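Side-chain contacts in sialidase B (Streptococcus pneumoniae serotype 4, PDB 4XJW), which removes terminal alpha-linked sialic acids from oligosaccharides, glycoproteins and glycolipids, acting as an exo-sialidase with intramolecular trans-sialidase character: residues 468-473 / 477-482; 493-498 / 526-531. The protein carries 1 engineered substitution. All coordinates share one frame; numbering follows the deposited sequence.

Both contacts lie in the buried part of the sialidase propeller and touch each other. Contact 1 joins two adjacent strands of one sheet, 466-472 and 475-481, and is held largely by backbone bonds, with one threonine hydroxyl added. Contact 2 connects the last strand of that same sheet, 489-494, and the loop after it to strand 526-530 of the neighbouring sheet; it buries less surface, reaches the solvent at S494, and is built on one methionine. Y478 bridges them: from contact 1 its ring reaches A493, and its OH packs 3.3 Å from SD of M528. Contact 1 is thus chiefly hydrogen bonding within a sheet, contact 2 apolar side-chain packing between sheets.

Contact 1 (468-473 / 477-482); sequences FATYTS and TYLISD
The Y478 ring comes obliquely against A469, its CD2 4.3 Å from both CA and CB of that residue. Alanine suits the place because its short side chain lets the ring lie close to the neighbouring strand. Farther along, the same ring stacks with W537, and its OH bonds to T516 of the next sheet. The other rings lead away from the partner strand: F468 to S291 and V293, while the ring of Y471 meets that of Y451 with planes at about 45°.

On the opposite side of the sheet from A469 and Y478 sit T470, T477 and L479. T470 OG1 donates to T477 O at 2.6 Å, in the carbonyl plane and on a lone pair. With chi1 at 76°, OG1 stands between the backbone N and the carbonyl carbon, near enough to reach across, and CG2 is left to meet L479 CD1 at 3.7 Å, the two side chains crossing at about a right angle. T477 O also takes a weak bond from T470 N, so the hydroxyl supplements a bent backbone link. T477 N returns a bond to T470 O of 2.8 Å. T477 OG1 turns instead to E475.

At the other end F468 and L479 form a hydrogen-bonded antiparallel pair: L479 N reaches F468 O at 2.8 Å with an N-H...O angle of 174°, and F468 N donates back to L479 O at 2.9 Å. This is a beta hairpin of the sialidase propeller. Its second strand runs into the third Asp-box repeat, and Y471 stands near E503, a predicted active-site residue, and Y615, the probable nucleophile.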
loop_
_atom_site.group_PDB
_atom_site.type_symbol
_atom_site.label_atom_id
_atom_site.label_comp_id
_atom_site.label_asym_id
_atom_site.label_seq_id
_atom_site.Cartn_x
_atom_site.Cartn_y
_atom_site.Cartn_z
ATOM N N PHE A 468 -2.112 16.274 14.556
ATOM C CA PHE A 468 -2.100 15.579 13.269
ATOM C C PHE A 468 -1.652 16.538 12.189
ATOM O O PHE A 468 -2.245 17.603 12.024
ATOM C CB PHE A 468 -3.490 15.057 12.920
ATOM C CG PHE A 468 -3.865 13.787 13.636
ATOM C CD1 PHE A 468 -3.467 12.552 13.133
ATOM C CD2 PHE A 468 -4.622 13.833 14.794
ATOM C CE1 PHE A 468 -3.808 11.383 13.777
ATOM C CE2 PHE A 468 -4.986 12.661 15.450
ATOM C CZ PHE A 468 -4.576 11.435 14.933
ATOM N N ALA A 469 -0.615 16.152 11.448
ATOM C CA ALA A 469 -0.155 16.936 10.305
ATOM C C ALA A 469 -1.078 16.755 9.107
ATOM O O ALA A 469 -1.528 15.635 8.805
ATOM C CB ALA A 469 1.266 16.565 9.935
ATOM N N THR A 470 -1.354 17.865 8.421
ATOM C CA THR A 470 -2.046 17.835 7.135
ATOM C C THR A 470 -1.324 18.823 6.230
ATOM O O THR A 470 -0.515 19.622 6.709
ATOM C CB THR A 470 -3.527 18.241 7.249
ATOM O OG1 THR A 470 -3.622 19.669 7.410
ATOM C CG2 THR A 470 -4.212 17.550 8.439
ATOM N N TYR A 471 -1.592 18.765 4.930
ATOM C CA TYR A 471 -1.008 19.731 4.006
ATOM C C TYR A 471 -2.062 20.282 3.069
ATOM O O TYR A 471 -3.133 19.695 2.885
ATOM C CB TYR A 471 0.136 19.108 3.206
ATOM C CG TYR A 471 -0.286 17.953 2.334
ATOM C CD1 TYR A 471 -0.681 18.160 1.012
ATOM C CD2 TYR A 471 -0.265 16.652 2.813
ATOM C CE1 TYR A 471 -1.066 17.101 0.208
ATOM C CE2 TYR A 471 -0.646 15.594 2.022
ATOM C CZ TYR A 471 -1.047 15.818 0.723
ATOM O OH TYR A 471 -1.428 14.738 -0.050
ATOM N N THR A 472 -1.765 21.445 2.504
ATOM C CA THR A 472 -2.593 22.016 1.455
ATOM C C THR A 472 -1.688 22.888 0.616
ATOM O O THR A 472 -0.484 22.936 0.848
ATOM C CB THR A 472 -3.783 22.823 2.023
ATOM O OG1 THR A 472 -4.653 23.210 0.951
ATOM C CG2 THR A 472 -3.299 24.052 2.736
ATOM N N SER A 473 -2.247 23.566 -0.379
ATOM C CA SER A 473 -1.421 24.421 -1.217
ATOM C C SER A 473 -0.763 25.516 -0.381
ATOM O O SER A 473 -1.442 26.288 0.280
ATOM C CB SER A 473 -2.257 25.029 -2.339
ATOM O OG SER A 473 -1.513 26.008 -3.040
ATOM N N THR A 477 -0.626 22.272 7.599
ATOM C CA THR A 477 -1.660 22.712 8.513
ATOM C C THR A 477 -1.759 21.686 9.626
ATOM O O THR A 477 -2.354 20.610 9.450
ATOM C CB THR A 477 -3.026 22.897 7.828
ATOM O OG1 THR A 477 -2.869 23.642 6.611
ATOM C CG2 THR A 477 -3.981 23.641 8.752
ATOM N N TYR A 478 -1.155 22.005 10.765
ATOM C CA TYR A 478 -1.220 21.108 11.914
ATOM C C TYR A 478 -2.564 21.219 12.618
ATOM O O TYR A 478 -3.017 22.318 12.953
ATOM C CB TYR A 478 -0.075 21.398 12.882
ATOM C CG TYR A 478 1.307 21.247 12.262
ATOM C CD1 TYR A 478 1.941 22.325 11.646
ATOM C CD2 TYR A 478 1.981 20.034 12.309
ATOM C CE1 TYR A 478 3.211 22.188 11.074
ATOM C CE2 TYR A 478 3.240 19.888 11.763
ATOM C CZ TYR A 478 3.854 20.964 11.151
ATOM O OH TYR A 478 5.109 20.789 10.620
ATOM N N LEU A 479 -3.212 20.082 12.835
ATOM C CA LEU A 479 -4.467 20.067 13.565
ATOM C C LEU A 479 -4.189 19.654 15.006
ATOM O O LEU A 479 -3.661 18.563 15.268
ATOM C CB LEU A 479 -5.470 19.125 12.893
ATOM C CG LEU A 479 -5.685 19.382 11.401
ATOM C CD1 LEU A 479 -6.805 18.507 10.874
ATOM C CD2 LEU A 479 -5.993 20.859 11.151
ATOM N N ILE A 480 -4.542 20.532 15.942
ATOM C CA ILE A 480 -4.204 20.351 17.344
ATOM C C ILE A 480 -5.459 20.200 18.186
ATOM O O ILE A 480 -6.406 20.984 18.045
ATOM C CB ILE A 480 -3.378 21.545 17.849
ATOM C CG1 ILE A 480 -2.103 21.706 17.024
ATOM C CG2 ILE A 480 -3.007 21.377 19.321
ATOM C CD1 ILE A 480 -1.272 22.923 17.412
ATOM N N SER A 481 -5.467 19.184 19.055
ATOM C CA SER A 481 -6.521 19.013 20.060
ATOM C C SER A 481 -5.924 18.785 21.432
ATOM O O SER A 481 -5.013 17.966 21.600
ATOM C CB SER A 481 -7.444 17.838 19.718
ATOM O OG SER A 481 -8.375 17.621 20.778
ATOM N N ASP A 482 -6.463 19.490 22.417
ATOM C CA ASP A 482 -6.053 19.308 23.796
ATOM C C ASP A 482 -7.147 18.621 24.612
ATOM O O ASP A 482 -7.030 18.485 25.831
ATOM C CB ASP A 482 -5.697 20.667 24.411
ATOM C CG ASP A 482 -4.468 21.288 23.779
ATOM O OD1 ASP A 482 -3.506 20.549 23.510
ATOM O OD2 ASP A 482 -4.463 22.517 23.553
#

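Contact 2 (493-498 / 526-531)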
loop_
_atom_site.group_PDB
_atom_site.type_symbol
_atom_site.label_atom_id
_atom_site.label_comp_id
_atom_site.label_asym_id
_atom_site.label_seq_id
_atom_site.Cartn_x
_atom_site.Cartn_y
_atom_site.Cartn_z
ATOM N N ALA A 493 1.846 26.512 8.911
ATOM C CA ALA A 493 3.262 26.733 8.695
ATOM C C ALA A 493 3.521 26.834 7.197
ATOM O O ALA A 493 3.375 25.859 6.462
ATOM C CB ALA A 493 4.071 25.608 9.296
ATOM N N SER A 494 3.879 28.026 6.731
ATOM C CA SER A 494 4.110 28.235 5.303
ATOM C C SER A 494 5.267 27.392 4.799
ATOM O O SER A 494 6.255 27.207 5.505
ATOM C CB SER A 494 4.409 29.710 5.043
ATOM O OG SER A 494 3.215 30.428 4.831
ATOM N N ILE A 495 5.143 26.883 3.578
ATOM C CA ILE A 495 6.226 26.139 2.953
ATOM C C ILE A 495 6.505 26.699 1.561
ATOM O O ILE A 495 5.578 27.129 0.862
ATOM C CB ILE A 495 5.947 24.600 2.922
ATOM C CG1 ILE A 495 4.666 24.287 2.141
ATOM C CG2 ILE A 495 5.869 24.033 4.336
ATOM C CD1 ILE A 495 4.317 22.795 2.117
ATOM N N PRO A 496 7.784 26.703 1.149
ATOM C CA PRO A 496 8.162 27.346 -0.122
ATOM C C PRO A 496 7.632 26.598 -1.351
ATOM O O PRO A 496 8.346 26.490 -2.352
ATOM C CB PRO A 496 9.698 27.290 -0.101
ATOM C CG PRO A 496 10.081 26.986 1.329
ATOM C CD PRO A 496 8.953 26.174 1.873
ATOM N N PHE A 497 6.393 26.117 -1.285
ATOM C CA PHE A 497 5.851 25.228 -2.303
ATOM C C PHE A 497 4.405 25.527 -2.636
ATOM O O PHE A 497 3.579 25.732 -1.745
ATOM C CB PHE A 497 5.962 23.766 -1.845
ATOM C CG PHE A 497 7.363 23.342 -1.535
ATOM C CD1 PHE A 497 8.279 23.159 -2.558
ATOM C CD2 PHE A 497 7.770 23.141 -0.221
ATOM C CE1 PHE A 497 9.575 22.784 -2.283
ATOM C CE2 PHE A 497 9.072 22.761 0.066
ATOM C CZ PHE A 497 9.976 22.589 -0.970
ATOM N N LYS A 498 4.105 25.556 -3.929
ATOM C CA LYS A 498 2.726 25.566 -4.378
ATOM C C LYS A 498 2.303 24.160 -4.770
ATOM O O LYS A 498 3.028 23.452 -5.474
ATOM C CB LYS A 498 2.548 26.507 -5.567
ATOM C CG LYS A 498 2.318 27.945 -5.173
ATOM C CD LYS A 498 2.111 28.802 -6.407
ATOM C CE LYS A 498 2.042 30.279 -6.056
ATOM N NZ LYS A 498 2.091 31.126 -7.280
ATOM N N ALA A 526 12.474 17.790 3.488
ATOM C CA ALA A 526 12.572 19.059 4.200
ATOM C C ALA A 526 12.225 18.856 5.659
ATOM O O ALA A 526 11.708 17.804 6.041
ATOM C CB ALA A 526 11.645 20.099 3.587
ATOM N N TYR A 527 12.507 19.864 6.473
ATOM C CA TYR A 527 12.074 19.838 7.862
ATOM C C TYR A 527 11.865 21.223 8.432
ATOM O O TYR A 527 12.396 22.208 7.911
ATOM C CB TYR A 527 13.025 19.003 8.735
ATOM C CG TYR A 527 14.423 19.556 8.885
ATOM C CD1 TYR A 527 14.730 20.438 9.909
ATOM C CD2 TYR A 527 15.436 19.178 8.010
ATOM C CE1 TYR A 527 16.002 20.937 10.058
ATOM C CE2 TYR A 527 16.715 19.666 8.147
ATOM C CZ TYR A 527 16.989 20.552 9.182
ATOM O OH TYR A 527 18.261 21.051 9.335
ATOM N N MET A 528 11.046 21.289 9.471
ATOM C CA MET A 528 10.843 22.496 10.252
ATOM C C MET A 528 10.727 22.073 11.704
ATOM O O MET A 528 10.504 20.895 11.998
ATOM C CB MET A 528 9.582 23.248 9.818
ATOM C CG MET A 528 8.295 22.431 9.848
ATOM S SD MET A 528 6.788 23.403 9.585
ATOM C CE MET A 528 6.989 23.887 7.872
ATOM N N THR A 529 10.856 23.033 12.612
ATOM C CA THR A 529 10.867 22.744 14.045
ATOM C C THR A 529 9.937 23.673 14.803
ATOM O O THR A 529 9.868 24.879 14.509
ATOM C CB THR A 529 12.283 22.903 14.619
ATOM O OG1 THR A 529 13.204 22.102 13.870
ATOM C CG2 THR A 529 12.343 22.510 16.105
ATOM N N SER A 530 9.229 23.110 15.782
ATOM C CA SER A 530 8.469 23.901 16.744
ATOM C C SER A 530 9.110 23.722 18.116
ATOM O O SER A 530 9.559 22.630 18.452
ATOM C CB SER A 530 7.010 23.447 16.793
ATOM O OG SER A 530 6.298 24.116 17.825
ATOM N N ARG A 531 9.147 24.795 18.902
ATOM C CA ARG A 531 9.710 24.747 20.251
ATOM C C ARG A 531 8.680 25.191 21.278
ATOM O O ARG A 531 9.026 25.561 22.409
ATOM C CB ARG A 531 10.965 25.617 20.325
ATOM C CG ARG A 531 12.078 25.137 19.417
ATOM C CD ARG A 531 13.299 26.033 19.456
ATOM N NE ARG A 531 14.384 25.462 18.661
ATOM C CZ ARG A 531 15.171 24.477 19.083
ATOM N NH1 ARG A 531 14.995 23.951 20.289
ATOM N NH2 ARG A 531 16.129 24.004 18.297
#
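M528 reaches across from strand 526-530 and sets its sulfur against A493, SD lying 3.5 Å from CB. The methyl beyond it is shared: CE lies 3.7 Å from A493 CB and 3.7 Å from I495 CG2, with S494 O farther off at 4.1 Å. Methionine fits because a slim, unbranched chain can span the gap between two sheets and bend to suit what it meets. Here the chain runs extended from CA to SD (chi2 171°), and a turn at chi3 of 68° lays CE over toward I495. Alanine offers only a methyl, which lets the sulfur come close, whereas the branched I495 presents CG2 and meets the methionine chain at about a right angle.

In the next shell L476 touches both M528 and I495, and F518 packs on I495, extending the apolar patch to either sheet. Backbone bonds then fix these residues: A493 pairs with L476, I495 with G474, and M528 with T516. Past M528 the strand ends at S530, whose OG grips the turn of the fourth Asp-box repeat by bonding to T536 O and G534 N.

Strand 489-494 is the outermost of its sheet and meets the following one mainly through side chains. Such apolar packing between successive blades is characteristic of the beta-propeller that forms the catalytic domain of sialidases.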